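Local structure of beta-galactosidase (Bacillus circulans subsp. alkalophilus, 3TTY) at residues Q308-Q313 and V342-L347; S185-T190 and T212-I217; Y541-L546 and V585-D590; Q437-D442 and Q605-L610; F224-L229 and P258-F263. The protein hydrolyses the glycosidic bond of terminal beta-linked galactose residues, and forms an assembly of three copies of the chain. All coordinates share one frame; numbering follows the deposited sequence.

Interaction 1: Q308-Q313 and V342-L347. With GLA (alpha-D-galactopyranose), chain H.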
# COMPACT_ATOMS: atom_id res chain seq x y z
N GLN A 308 -0.67 26.72 15.95
CA GLN A 308 -1.81 25.83 16.15
C GLN A 308 -2.83 26.47 15.21
O GLN A 308 -2.71 27.65 14.88
CB GLN A 308 -2.32 25.88 17.60
CG GLN A 308 -2.89 27.24 18.03
CD GLN A 308 -3.46 27.25 19.45
OE1 GLN A 308 -3.56 26.22 20.11
NE2 GLN A 308 -3.84 28.43 19.91
N THR A 309 -3.82 25.72 14.75
CA THR A 309 -4.83 26.36 13.92
C THR A 309 -5.90 27.02 14.79
O THR A 309 -6.23 26.50 15.87
CB THR A 309 -5.46 25.40 12.91
OG1 THR A 309 -6.57 26.04 12.28
CG2 THR A 309 -5.93 24.13 13.60
N PRO A 310 -6.42 28.18 14.37
CA PRO A 310 -7.59 28.74 15.07
C PRO A 310 -8.88 27.96 14.79
O PRO A 310 -9.86 28.13 15.52
CB PRO A 310 -7.68 30.18 14.54
CG PRO A 310 -6.86 30.20 13.30
CD PRO A 310 -5.81 29.14 13.43
N GLY A 311 -8.89 27.12 13.75
CA GLY A 311 -10.04 26.31 13.42
C GLY A 311 -9.68 24.94 12.86
O GLY A 311 -9.30 24.03 13.60
N VAL A 312 -9.79 24.79 11.54
CA VAL A 312 -9.44 23.52 10.88
C VAL A 312 -7.99 23.48 10.40
O VAL A 312 -7.32 24.50 10.33
CB VAL A 312 -10.37 23.25 9.68
CG1 VAL A 312 -11.82 23.16 10.15
CG2 VAL A 312 -10.20 24.32 8.62
N GLN A 313 -7.51 22.28 10.08
CA GLN A 313 -6.21 22.12 9.45
C GLN A 313 -6.38 21.29 8.18
O GLN A 313 -6.92 20.19 8.21
CB GLN A 313 -5.20 21.44 10.39
CG GLN A 313 -3.80 21.25 9.75
CD GLN A 313 -2.90 20.31 10.56
OE1 GLN A 313 -1.67 20.38 10.47
NE2 GLN A 313 -3.51 19.44 11.35
N VAL A 342 0.78 32.10 22.96
CA VAL A 342 -0.11 31.33 22.10
C VAL A 342 -0.26 31.99 20.73
O VAL A 342 -0.80 33.09 20.59
CB VAL A 342 -1.49 30.95 22.76
CG1 VAL A 342 -1.49 31.21 24.25
CG2 VAL A 342 -2.63 31.63 22.07
N MET A 343 0.27 31.31 19.72
CA MET A 343 0.33 31.86 18.39
C MET A 343 -0.20 30.87 17.36
O MET A 343 -0.18 29.65 17.59
CB MET A 343 1.76 32.29 18.09
CG MET A 343 2.23 33.35 19.07
SD MET A 343 4.01 33.59 19.21
CE MET A 343 4.49 34.04 17.53
N PHE A 344 -0.71 31.40 16.25
CA PHE A 344 -1.44 30.62 15.26
C PHE A 344 -0.68 30.50 13.95
O PHE A 344 0.12 31.38 13.60
CB PHE A 344 -2.77 31.32 14.89
CG PHE A 344 -3.75 31.44 16.02
CD1 PHE A 344 -4.42 30.32 16.51
CD2 PHE A 344 -4.04 32.68 16.57
CE1 PHE A 344 -5.34 30.42 17.54
CE2 PHE A 344 -4.96 32.80 17.62
CZ PHE A 344 -5.61 31.67 18.10
N PHE A 345 -0.97 29.43 13.21
CA PHE A 345 -0.94 29.54 11.76
C PHE A 345 -2.41 29.55 11.31
O PHE A 345 -3.16 28.65 11.71
CB PHE A 345 -0.21 28.38 11.09
CG PHE A 345 -0.07 28.54 9.60
CD1 PHE A 345 1.05 29.17 9.05
CD2 PHE A 345 -1.07 28.12 8.74
CE1 PHE A 345 1.18 29.34 7.68
CE2 PHE A 345 -0.96 28.29 7.36
CZ PHE A 345 0.17 28.91 6.83
N GLN A 346 -2.85 30.55 10.55
CA GLN A 346 -2.14 31.81 10.33
C GLN A 346 -3.16 32.93 10.57
O GLN A 346 -4.33 32.66 10.84
CB GLN A 346 -1.56 31.89 8.92
CG GLN A 346 -2.56 31.62 7.79
CD GLN A 346 -1.95 31.82 6.40
OE1 GLN A 346 -1.18 32.75 6.19
NE2 GLN A 346 -2.29 30.93 5.45
N LEU A 347 -2.73 34.18 10.45
CA LEU A 347 -3.61 35.31 10.77
C LEU A 347 -4.67 35.61 9.69
O LEU A 347 -5.77 36.07 10.00
CB LEU A 347 -2.79 36.55 11.14
CG LEU A 347 -1.88 36.36 12.35
CD1 LEU A 347 -1.37 37.69 12.87
CD2 LEU A 347 -2.65 35.62 13.46
C1 GLA H . 3.36 23.73 9.96
C2 GLA H . 4.11 24.87 9.22
C3 GLA H . 3.19 26.04 8.84
C4 GLA H . 1.95 25.47 8.18
C5 GLA H . 1.32 24.42 9.10
C6 GLA H . 0.03 23.91 8.44
O1 GLA H . 2.95 24.03 11.31
O2 GLA H . 5.18 25.35 10.02
O3 GLA H . 3.83 26.94 7.92
O4 GLA H . 2.39 24.84 6.98
O5 GLA H . 2.21 23.31 9.24
O6 GLA H . -0.79 23.24 9.41
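At the rim of the TIM barrel, Q308 and P310 meet F344 and F345 where the seventh and eighth strands, 303-307 and 339-344, give way to loops of the galactose pocket. One backbone bond ties them: F345 N donates to Q308 O at 3.0 Å, with the donor above the carbonyl plane. F344 CA and its ring edge also crowd this oxygen. The Q308 side chain leaves with CG between the backbone N and the carbonyl carbon (chi1 64°) and then runs extended. NE2 comes obliquely to F344 CE1 at 3.4 Å and is hydrogen-bonded to S331. P310 covers one face of the F344 ring in a CH-pi contact, with its CB 4.2 Å from the ring centroid. F344 also touches C376 of helix 371-386. T309 OG1 accepts from G311 N, forming an ST turn, and donates to V312 O at 2.6 Å. That turn brings the chain round to Q313, whose OE1 accepts a weak bond from galactose O6. The F345 ring is held between two partners. Q346 CB, just after a cis peptide bond, sits over the centre of one face. On the opposite face galactose C4 lies 3.8 Å above the ring plane, also over the centre.

Interaction 2: S185-T190 and T212-I217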
# COMPACT_ATOMS: atom_id res chain seq x y z
N SER A 185 31.34 -7.95 10.63
CA SER A 185 31.71 -9.32 10.28
C SER A 185 30.45 -10.11 9.90
O SER A 185 30.54 -11.14 9.22
CB SER A 185 32.49 -10.01 11.39
OG SER A 185 31.65 -10.24 12.50
N PHE A 186 29.29 -9.61 10.32
CA PHE A 186 27.99 -10.15 9.91
C PHE A 186 27.75 -9.84 8.42
O PHE A 186 28.02 -8.73 7.97
CB PHE A 186 26.87 -9.54 10.77
CG PHE A 186 25.48 -10.05 10.45
CD1 PHE A 186 25.07 -11.30 10.85
CD2 PHE A 186 24.56 -9.23 9.80
CE1 PHE A 186 23.78 -11.75 10.59
CE2 PHE A 186 23.27 -9.68 9.52
CZ PHE A 186 22.88 -10.94 9.92
N TRP A 187 27.25 -10.82 7.68
CA TRP A 187 27.02 -10.70 6.23
C TRP A 187 28.20 -10.09 5.44
O TRP A 187 28.00 -9.26 4.56
CB TRP A 187 25.72 -9.93 5.94
CG TRP A 187 24.45 -10.66 6.34
CD1 TRP A 187 24.37 -11.87 6.96
CD2 TRP A 187 23.10 -10.22 6.15
NE1 TRP A 187 23.06 -12.21 7.17
CE2 TRP A 187 22.25 -11.21 6.68
CE3 TRP A 187 22.52 -9.07 5.58
CZ2 TRP A 187 20.86 -11.10 6.68
CZ3 TRP A 187 21.14 -8.96 5.57
CH2 TRP A 187 20.32 -9.97 6.12
N SER A 188 29.42 -10.53 5.75
CA SER A 188 30.60 -10.11 4.99
C SER A 188 30.58 -8.60 4.71
O SER A 188 30.81 -8.15 3.59
CB SER A 188 30.67 -10.90 3.67
OG SER A 188 31.81 -10.55 2.91
N HIS A 189 30.29 -7.81 5.75
CA HIS A 189 30.16 -6.37 5.60
C HIS A 189 31.44 -5.58 5.90
O HIS A 189 31.42 -4.35 5.93
CB HIS A 189 28.98 -5.84 6.41
CG HIS A 189 27.76 -5.62 5.59
ND1 HIS A 189 27.23 -6.58 4.75
CD2 HIS A 189 26.97 -4.53 5.44
CE1 HIS A 189 26.17 -6.11 4.13
NE2 HIS A 189 25.99 -4.86 4.53
N THR A 190 32.55 -6.30 6.10
CA THR A 190 33.81 -5.66 6.43
C THR A 190 34.16 -4.51 5.48
O THR A 190 34.21 -4.68 4.25
CB THR A 190 34.98 -6.67 6.45
OG1 THR A 190 34.60 -7.80 7.25
CG2 THR A 190 36.25 -6.03 7.01
N THR A 212 15.65 -2.39 7.98
CA THR A 212 17.06 -2.32 7.63
C THR A 212 17.79 -3.63 7.91
O THR A 212 17.42 -4.37 8.81
CB THR A 212 17.78 -1.19 8.41
OG1 THR A 212 19.05 -0.92 7.81
CG2 THR A 212 17.97 -1.59 9.87
N ASN A 213 18.82 -3.91 7.11
CA ASN A 213 19.69 -5.05 7.32
C ASN A 213 20.79 -4.76 8.35
O ASN A 213 21.31 -5.66 9.00
CB ASN A 213 20.36 -5.43 6.00
CG ASN A 213 19.38 -5.93 4.97
OD1 ASN A 213 18.50 -6.73 5.27
ND2 ASN A 213 19.50 -5.44 3.76
N PHE A 214 21.14 -3.48 8.48
CA PHE A 214 22.24 -3.05 9.32
C PHE A 214 21.86 -1.86 10.20
O PHE A 214 22.07 -0.72 9.81
CB PHE A 214 23.47 -2.71 8.46
CG PHE A 214 24.45 -3.82 8.38
CD1 PHE A 214 24.22 -4.91 7.55
CD2 PHE A 214 25.58 -3.83 9.19
CE1 PHE A 214 25.11 -5.98 7.52
CE2 PHE A 214 26.47 -4.89 9.16
CZ PHE A 214 26.23 -5.96 8.32
N GLN A 215 21.31 -2.12 11.39
CA GLN A 215 20.75 -1.01 12.17
C GLN A 215 21.81 0.01 12.59
O GLN A 215 21.52 1.20 12.71
CB GLN A 215 19.84 -1.45 13.35
CG GLN A 215 19.67 -2.94 13.62
CD GLN A 215 19.03 -3.74 12.48
OE1 GLN A 215 19.73 -4.28 11.64
NE2 GLN A 215 17.70 -3.84 12.49
N GLY A 216 23.05 -0.45 12.77
CA GLY A 216 24.11 0.43 13.19
C GLY A 216 24.33 1.55 12.19
O GLY A 216 24.55 2.71 12.57
N ILE A 217 24.28 1.20 10.91
CA ILE A 217 24.41 2.18 9.84
C ILE A 217 23.19 3.12 9.81
O ILE A 217 23.33 4.34 9.77
CB ILE A 217 24.59 1.46 8.49
CG1 ILE A 217 25.80 0.54 8.55
CG2 ILE A 217 24.73 2.47 7.36
CD1 ILE A 217 26.09 -0.19 7.25
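H189 and F214 form an offset stack at the heart of an aromatic cluster in the TIM-barrel domain. Their ring centroids are 3.8 Å apart and their planes differ by 8°. The nearest carbons are modelled too close, so the exact spacing is doubtful. F186 joins obliquely: F214 CZ reaches the edge of its ring, 4.0 Å from F186 CD2. F186 O lies in the plane of the F214 ring, 3.3 Å from CZ. W187 CD1 covers the centre of one face of the F186 ring. N213 OD1 comes to the indole edge at W187 CZ3, 3.5 Å away.

The second shell holds the imidazole flat. H189 ND1 donates to W187 O at 2.8 Å, nearly straight at 169°, and NE2 is hydrogen-bonded to E205. This carboxylate would probably favour a protonated ring. An alanine at H189 would probably leave W187 O and E205 without these mates and open a gap over the face of F214.

Further out lies the subunit interface. W187 packs on F45 and R111 of the second subunit, both galactose-pocket positions, and its side chain comes to about 4 Å from a bound galactose. H189 meets F108 of the second subunit, and S188 OG bonds to A48 N of that subunit.

Interaction 3: Y541-L546 and V585-D590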
# COMPACT_ATOMS: atom_id res chain seq x y z
N TYR A 541 -5.37 -8.67 35.97
CA TYR A 541 -5.46 -7.65 34.91
C TYR A 541 -4.98 -8.27 33.60
O TYR A 541 -4.38 -9.34 33.60
CB TYR A 541 -4.63 -6.42 35.24
CG TYR A 541 -4.97 -5.77 36.55
CD1 TYR A 541 -5.86 -4.70 36.62
CD2 TYR A 541 -4.41 -6.23 37.74
CE1 TYR A 541 -6.18 -4.11 37.83
CE2 TYR A 541 -4.71 -5.64 38.95
CZ TYR A 541 -5.60 -4.59 39.00
OH TYR A 541 -5.91 -4.01 40.21
N SER A 542 -5.25 -7.62 32.48
CA SER A 542 -4.75 -8.14 31.21
C SER A 542 -3.44 -7.47 30.82
O SER A 542 -3.16 -6.34 31.25
CB SER A 542 -5.79 -7.98 30.10
OG SER A 542 -6.20 -6.64 30.01
N CYS A 543 -2.62 -8.17 30.04
CA CYS A 543 -1.42 -7.56 29.49
C CYS A 543 -1.20 -8.13 28.10
O CYS A 543 -1.81 -9.13 27.75
CB CYS A 543 -0.21 -7.82 30.38
SG CYS A 543 0.30 -9.56 30.43
N GLY A 544 -0.33 -7.50 27.32
CA GLY A 544 -0.18 -7.91 25.94
C GLY A 544 1.06 -7.43 25.21
O GLY A 544 1.99 -6.89 25.80
N ILE A 545 1.05 -7.66 23.90
CA ILE A 545 2.12 -7.23 23.01
C ILE A 545 3.39 -8.05 23.20
O ILE A 545 3.71 -8.90 22.37
CB ILE A 545 2.39 -5.73 23.11
CG1 ILE A 545 1.06 -4.97 23.00
CG2 ILE A 545 3.34 -5.29 22.00
CD1 ILE A 545 1.23 -3.46 22.85
N LEU A 546 4.12 -7.81 24.29
CA LEU A 546 5.30 -8.63 24.58
C LEU A 546 5.29 -9.12 26.01
O LEU A 546 4.85 -8.42 26.91
CB LEU A 546 6.59 -7.85 24.29
CG LEU A 546 6.96 -7.64 22.82
CD1 LEU A 546 7.65 -6.29 22.60
CD2 LEU A 546 7.81 -8.78 22.29
N VAL A 585 8.29 -4.13 34.97
CA VAL A 585 6.99 -4.53 34.44
C VAL A 585 7.21 -5.35 33.19
O VAL A 585 7.53 -4.79 32.13
CB VAL A 585 6.11 -3.30 34.10
CG1 VAL A 585 4.72 -3.75 33.68
CG2 VAL A 585 6.03 -2.35 35.29
N ALA A 586 7.05 -6.67 33.30
CA ALA A 586 7.51 -7.59 32.25
C ALA A 586 6.61 -7.69 31.03
O ALA A 586 6.91 -8.44 30.10
CB ALA A 586 7.76 -8.99 32.83
N SER A 587 5.51 -6.96 31.02
CA SER A 587 4.62 -6.96 29.86
C SER A 587 4.01 -5.58 29.69
O SER A 587 4.27 -4.68 30.49
CB SER A 587 3.53 -8.02 30.02
OG SER A 587 2.86 -8.26 28.80
N SER A 588 3.22 -5.41 28.64
CA SER A 588 2.49 -4.17 28.44
C SER A 588 1.10 -4.35 29.01
O SER A 588 0.27 -5.09 28.44
CB SER A 588 2.39 -3.81 26.95
OG SER A 588 1.85 -2.50 26.80
N PRO A 589 0.83 -3.69 30.14
CA PRO A 589 -0.37 -3.94 30.94
C PRO A 589 -1.53 -3.01 30.57
O PRO A 589 -1.29 -1.90 30.07
CB PRO A 589 0.10 -3.65 32.37
CG PRO A 589 1.51 -3.03 32.24
CD PRO A 589 1.69 -2.69 30.79
N ASP A 590 -2.76 -3.46 30.81
CA ASP A 590 -3.94 -2.62 30.58
C ASP A 590 -3.97 -1.40 31.49
O ASP A 590 -3.15 -1.26 32.40
CB ASP A 590 -5.25 -3.42 30.70
CG ASP A 590 -5.53 -3.88 32.13
OD1 ASP A 590 -5.18 -3.18 33.10
OD2 ASP A 590 -6.14 -4.96 32.26
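The backbones of C543 and P589 form an antiparallel non-hydrogen-bonded pair, with CA atoms 4.0 Å apart, and G544 and S588 the hydrogen-bonded pair next to it. This joins strand 587-589, outermost in its sheet within the chain, to strand 540-544 in the mixed sheet of the trimerisation domain. G544 N donates to S588 O at 2.7 Å; the return bond, S588 N to G544 O, is weak. D590 N donates to S542 O at 2.9 Å.

Two side chains extend the pairing. S587 OG lies anti to its backbone N (chi1 -166°) and donates to L546 O at 2.7 Å, beyond the corner at I545. At the other end D590 reaches back to S542. Its OD2 accepts from S542 N, which comes from above the carboxylate plane, and from S542 OG through the anti lone pair. The other oxygen, OD1, caps helix 591-604 at F593 N, so D590 is an N-cap that joins the helix start to the strand. S588 OG turns to E426 and K429, while C543 and P589 both rest on I528. S542 N and S542 OG both lie 2.8 Å from D590 OD2.

Interaction 4: Q437-D442 and Q605-L610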
# COMPACT_ATOMS: atom_id res chain seq x y z
N GLN A 437 -4.75 10.95 36.91
CA GLN A 437 -4.78 11.12 38.35
C GLN A 437 -4.28 12.50 38.74
O GLN A 437 -4.14 12.81 39.92
CB GLN A 437 -3.98 10.02 39.06
CG GLN A 437 -4.48 8.61 38.71
CD GLN A 437 -3.66 7.50 39.35
OE1 GLN A 437 -3.00 7.71 40.37
NE2 GLN A 437 -3.70 6.32 38.75
N ASN A 438 -4.04 13.34 37.73
CA ASN A 438 -3.56 14.69 37.97
C ASN A 438 -2.26 14.69 38.78
O ASN A 438 -2.02 15.56 39.61
CB ASN A 438 -4.64 15.54 38.67
CG ASN A 438 -5.95 15.59 37.89
OD1 ASN A 438 -5.96 15.66 36.65
ND2 ASN A 438 -7.07 15.55 38.60
N ILE A 439 -1.42 13.69 38.52
CA ILE A 439 -0.10 13.66 39.14
C ILE A 439 0.80 14.50 38.27
O ILE A 439 0.97 14.20 37.09
CB ILE A 439 0.49 12.22 39.21
CG1 ILE A 439 -0.48 11.25 39.89
CG2 ILE A 439 1.83 12.24 39.93
CD1 ILE A 439 -0.48 11.33 41.40
N GLN A 440 1.36 15.56 38.84
CA GLN A 440 2.22 16.45 38.09
C GLN A 440 3.46 15.68 37.62
O GLN A 440 4.14 15.05 38.42
CB GLN A 440 2.63 17.63 38.96
CG GLN A 440 3.51 18.64 38.25
CD GLN A 440 2.77 19.43 37.18
OE1 GLN A 440 1.53 19.41 37.10
NE2 GLN A 440 3.53 20.13 36.33
N THR A 441 3.73 15.74 36.32
CA THR A 441 4.80 14.94 35.74
C THR A 441 5.59 15.72 34.70
O THR A 441 5.05 16.57 33.98
CB THR A 441 4.22 13.69 35.06
OG1 THR A 441 3.34 14.12 34.02
CG2 THR A 441 3.41 12.88 36.03
N ASP A 442 6.89 15.44 34.62
CA ASP A 442 7.75 16.00 33.59
C ASP A 442 8.23 14.91 32.65
O ASP A 442 8.68 13.86 33.11
CB ASP A 442 9.01 16.61 34.19
CG ASP A 442 8.74 17.81 35.03
OD1 ASP A 442 7.66 18.43 34.84
OD2 ASP A 442 9.61 18.15 35.85
N GLN A 605 5.95 7.20 47.74
CA GLN A 605 6.87 8.32 47.82
C GLN A 605 6.16 9.56 48.34
O GLN A 605 6.69 10.67 48.25
CB GLN A 605 7.48 8.57 46.43
CG GLN A 605 8.50 7.52 46.01
CD GLN A 605 9.85 7.73 46.68
OE1 GLN A 605 10.03 8.67 47.46
NE2 GLN A 605 10.81 6.87 46.37
N GLY A 606 4.96 9.37 48.87
CA GLY A 606 4.18 10.47 49.41
C GLY A 606 3.82 11.54 48.39
O GLY A 606 3.69 12.71 48.73
N VAL A 607 3.66 11.16 47.12
CA VAL A 607 3.25 12.15 46.12
C VAL A 607 1.77 12.01 45.83
O VAL A 607 1.26 10.90 45.72
CB VAL A 607 4.12 12.11 44.84
CG1 VAL A 607 4.64 10.73 44.58
CG2 VAL A 607 3.36 12.66 43.64
N LYS A 608 1.08 13.14 45.76
CA LYS A 608 -0.38 13.18 45.72
C LYS A 608 -0.91 13.92 44.49
O LYS A 608 -0.26 14.83 43.99
CB LYS A 608 -0.90 13.86 46.99
CG LYS A 608 -0.70 13.05 48.26
CD LYS A 608 -1.20 13.82 49.49
CE LYS A 608 -1.20 12.93 50.74
NZ LYS A 608 0.11 12.25 50.98
N PRO A 609 -2.10 13.53 44.02
CA PRO A 609 -2.78 14.29 42.96
C PRO A 609 -2.82 15.78 43.27
O PRO A 609 -2.91 16.17 44.44
CB PRO A 609 -4.20 13.71 42.99
CG PRO A 609 -3.99 12.29 43.39
CD PRO A 609 -2.87 12.33 44.41
N LEU A 610 -2.73 16.60 42.23
CA LEU A 610 -2.94 18.03 42.37
C LEU A 610 -4.33 18.25 42.95
O LEU A 610 -4.52 19.04 43.88
CB LEU A 610 -2.90 18.69 41.00
CG LEU A 610 -1.63 19.38 40.48
CD1 LEU A 610 -0.45 19.16 41.40
CD2 LEU A 610 -1.34 18.89 39.06
O HOH W 1 1.07 16.10 41.74
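Q437 opens the contact with its backbone: Q437 O lies 3.2 Å from P609 CB. Its NE2 bonds to Q595 O. N438 has positive phi and is the C-prime residue of the Schellman motif that ends helix 423-435. N438 O accepts from L610 N at 2.9 Å, almost straight at 177°. Its side-chain ND2 bonds to L611 O and T613 OG1, and OD1 to V619 N, so both polar atoms of the amide are held.

I439 carries the apolar part. Its CD1 lies 4.0 Å from P609 CD, the two side chains side by side and pointing the same way. CG2, anti to the backbone N, meets V607 CG2 at 4.0 Å, and here the side chains cross at about a right angle. Q440 N donates to a water at 3.0 Å, which in turn donates to K608 O. The Q440 chain bends at chi2 (70°); OE1 comes 3.5 Å from L610 CD2 and is bonded to E621 N.

A second Schellman motif, at G606, ends helix 591-604. The contact thus joins the ends of two helices: I439 and V607 share C602 of helix 591-604, I439 also touches L434 of helix 423-435, and L610 packs on V619 and E621 of strand 617-624.

Interaction 5: F224-L229 and P258-F263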
# COMPACT_ATOMS: atom_id res chain seq x y z
N PHE A 224 23.39 11.57 11.95
CA PHE A 224 24.13 12.43 11.03
C PHE A 224 23.23 13.47 10.36
O PHE A 224 23.53 14.67 10.34
CB PHE A 224 24.84 11.55 9.99
CG PHE A 224 25.31 12.29 8.77
CD1 PHE A 224 26.28 13.27 8.87
CD2 PHE A 224 24.79 11.98 7.53
CE1 PHE A 224 26.71 13.96 7.75
CE2 PHE A 224 25.21 12.67 6.40
CZ PHE A 224 26.18 13.66 6.51
N GLN A 225 22.12 13.00 9.80
CA GLN A 225 21.13 13.88 9.18
C GLN A 225 20.61 14.91 10.18
O GLN A 225 20.52 16.10 9.88
CB GLN A 225 19.98 13.05 8.60
CG GLN A 225 20.34 12.37 7.27
CD GLN A 225 20.60 13.39 6.18
OE1 GLN A 225 19.69 14.08 5.73
NE2 GLN A 225 21.86 13.50 5.76
N SER A 226 20.28 14.45 11.38
CA SER A 226 19.85 15.35 12.43
C SER A 226 20.97 16.37 12.73
O SER A 226 20.71 17.57 12.72
CB SER A 226 19.45 14.55 13.66
OG SER A 226 18.93 15.40 14.67
N ASP A 227 22.20 15.90 12.94
CA ASP A 227 23.33 16.81 13.17
C ASP A 227 23.51 17.83 12.04
O ASP A 227 23.79 18.99 12.30
CB ASP A 227 24.66 16.05 13.37
CG ASP A 227 24.74 15.30 14.68
OD1 ASP A 227 23.73 15.28 15.43
OD2 ASP A 227 25.80 14.71 14.98
N SER A 228 23.36 17.38 10.79
CA SER A 228 23.58 18.23 9.61
C SER A 228 22.57 19.38 9.54
O SER A 228 22.92 20.53 9.25
CB SER A 228 23.48 17.42 8.31
OG SER A 228 24.46 16.40 8.24
N LEU A 229 21.30 19.06 9.77
CA LEU A 229 20.27 20.08 9.83
C LEU A 229 20.50 21.01 11.02
O LEU A 229 20.30 22.22 10.92
CB LEU A 229 18.88 19.43 9.87
CG LEU A 229 18.51 18.68 8.58
CD1 LEU A 229 17.43 17.64 8.82
CD2 LEU A 229 18.08 19.66 7.51
N PRO A 258 9.55 12.11 14.69
CA PRO A 258 10.53 11.03 14.88
C PRO A 258 11.94 11.27 14.31
O PRO A 258 12.87 10.61 14.78
CB PRO A 258 9.87 9.81 14.20
CG PRO A 258 8.83 10.38 13.27
CD PRO A 258 8.43 11.73 13.80
N GLU A 259 12.10 12.19 13.37
CA GLU A 259 13.34 12.22 12.58
C GLU A 259 14.51 13.05 13.14
O GLU A 259 15.64 12.93 12.65
CB GLU A 259 13.03 12.64 11.14
CG GLU A 259 12.17 11.62 10.40
CD GLU A 259 11.96 11.97 8.96
OE1 GLU A 259 11.83 13.18 8.65
OE2 GLU A 259 11.93 11.04 8.11
N LEU A 260 14.26 13.87 14.14
CA LEU A 260 15.30 14.72 14.70
C LEU A 260 15.43 14.53 16.21
O LEU A 260 14.43 14.37 16.92
CB LEU A 260 14.99 16.19 14.39
CG LEU A 260 15.63 16.84 13.17
CD1 LEU A 260 16.19 15.85 12.16
CD2 LEU A 260 14.67 17.84 12.51
N ASP A 261 16.66 14.55 16.72
CA ASP A 261 16.90 14.43 18.15
C ASP A 261 16.76 15.80 18.81
O ASP A 261 17.73 16.53 18.96
CB ASP A 261 18.31 13.88 18.40
CG ASP A 261 18.59 13.63 19.87
OD1 ASP A 261 17.76 14.02 20.73
OD2 ASP A 261 19.64 13.03 20.15
N TYR A 262 15.54 16.15 19.21
CA TYR A 262 15.27 17.51 19.68
C TYR A 262 16.02 17.88 20.96
O TYR A 262 16.33 19.06 21.17
CB TYR A 262 13.77 17.74 19.84
CG TYR A 262 13.06 18.05 18.54
CD1 TYR A 262 13.73 18.71 17.51
CD2 TYR A 262 11.73 17.70 18.33
CE1 TYR A 262 13.08 19.01 16.31
CE2 TYR A 262 11.09 18.00 17.15
CZ TYR A 262 11.77 18.65 16.14
OH TYR A 262 11.13 18.96 14.96
N PHE A 263 16.32 16.90 21.80
CA PHE A 263 17.10 17.16 23.01
C PHE A 263 18.43 17.79 22.67
O PHE A 263 18.85 18.76 23.30
CB PHE A 263 17.29 15.89 23.86
CG PHE A 263 16.10 15.57 24.71
CD1 PHE A 263 15.72 16.43 25.72
CD2 PHE A 263 15.33 14.45 24.47
CE1 PHE A 263 14.62 16.16 26.49
CE2 PHE A 263 14.22 14.18 25.24
CZ PHE A 263 13.86 15.03 26.25
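S226 and D261 make the hydrogen bond of this contact. D261 N donates to S226 OG at 3.2 Å, with an angle of 165°. OG lies anti to the backbone N (chi1 -176°), on a CB that points toward the loop. The same hydroxyl is hydrogen-bonded to W265 NE1, so it serves two groups around the start of helix 262-266. An alanine at S226 would probably leave both D261 N and W265 NE1 without this acceptor and let the loop shift against the helix.

The apolar contacts flank that bond. L260 CD1 lies 3.7 Å from S226 CA and 4.0 Å from L229 CD1. The L229 and L260 side chains cross at about a right angle, and both touch W265.

In the TIM barrel, helix 215-243 precedes the fifth strand, 249-253, and P258-F263 follows it. D261 is the N-cap residue of helix 262-266 and the centre of an inverse gamma turn.

Two carboxylates of like charge stay apart here. D227 OD1 and D261 OD2 are 6.6 Å from each other, without contact, and D227 OD1 is paired with K264 in a salt bridge. D261 CB comes 4.1 Å from S226 OG.

Interactions 1, 2 and 5 lie in the barrel domain, 3 and 4 in the trimerisation domain. Interaction 1 lines the galactose pocket of its own chain. Interaction 2, centred 45 Å away, meets pocket residues of the second subunit, so the two contacts bear on galactose sites in different ways. Helix 215-243 links interactions 2 and 5, whose nearest atoms are about 7 Å apart. In interaction 5, the side chain of L229 lies about 9 Å from the zinc ion and that of L260 about 12 Å from a bound galactose. Interactions 3 and 4 reach the same mixed sheet, with centres 23 Å apart, and 3 is nested in the loop that 4 closes. Interaction 4 comes within about 9 Å of interaction 5, nearest atoms.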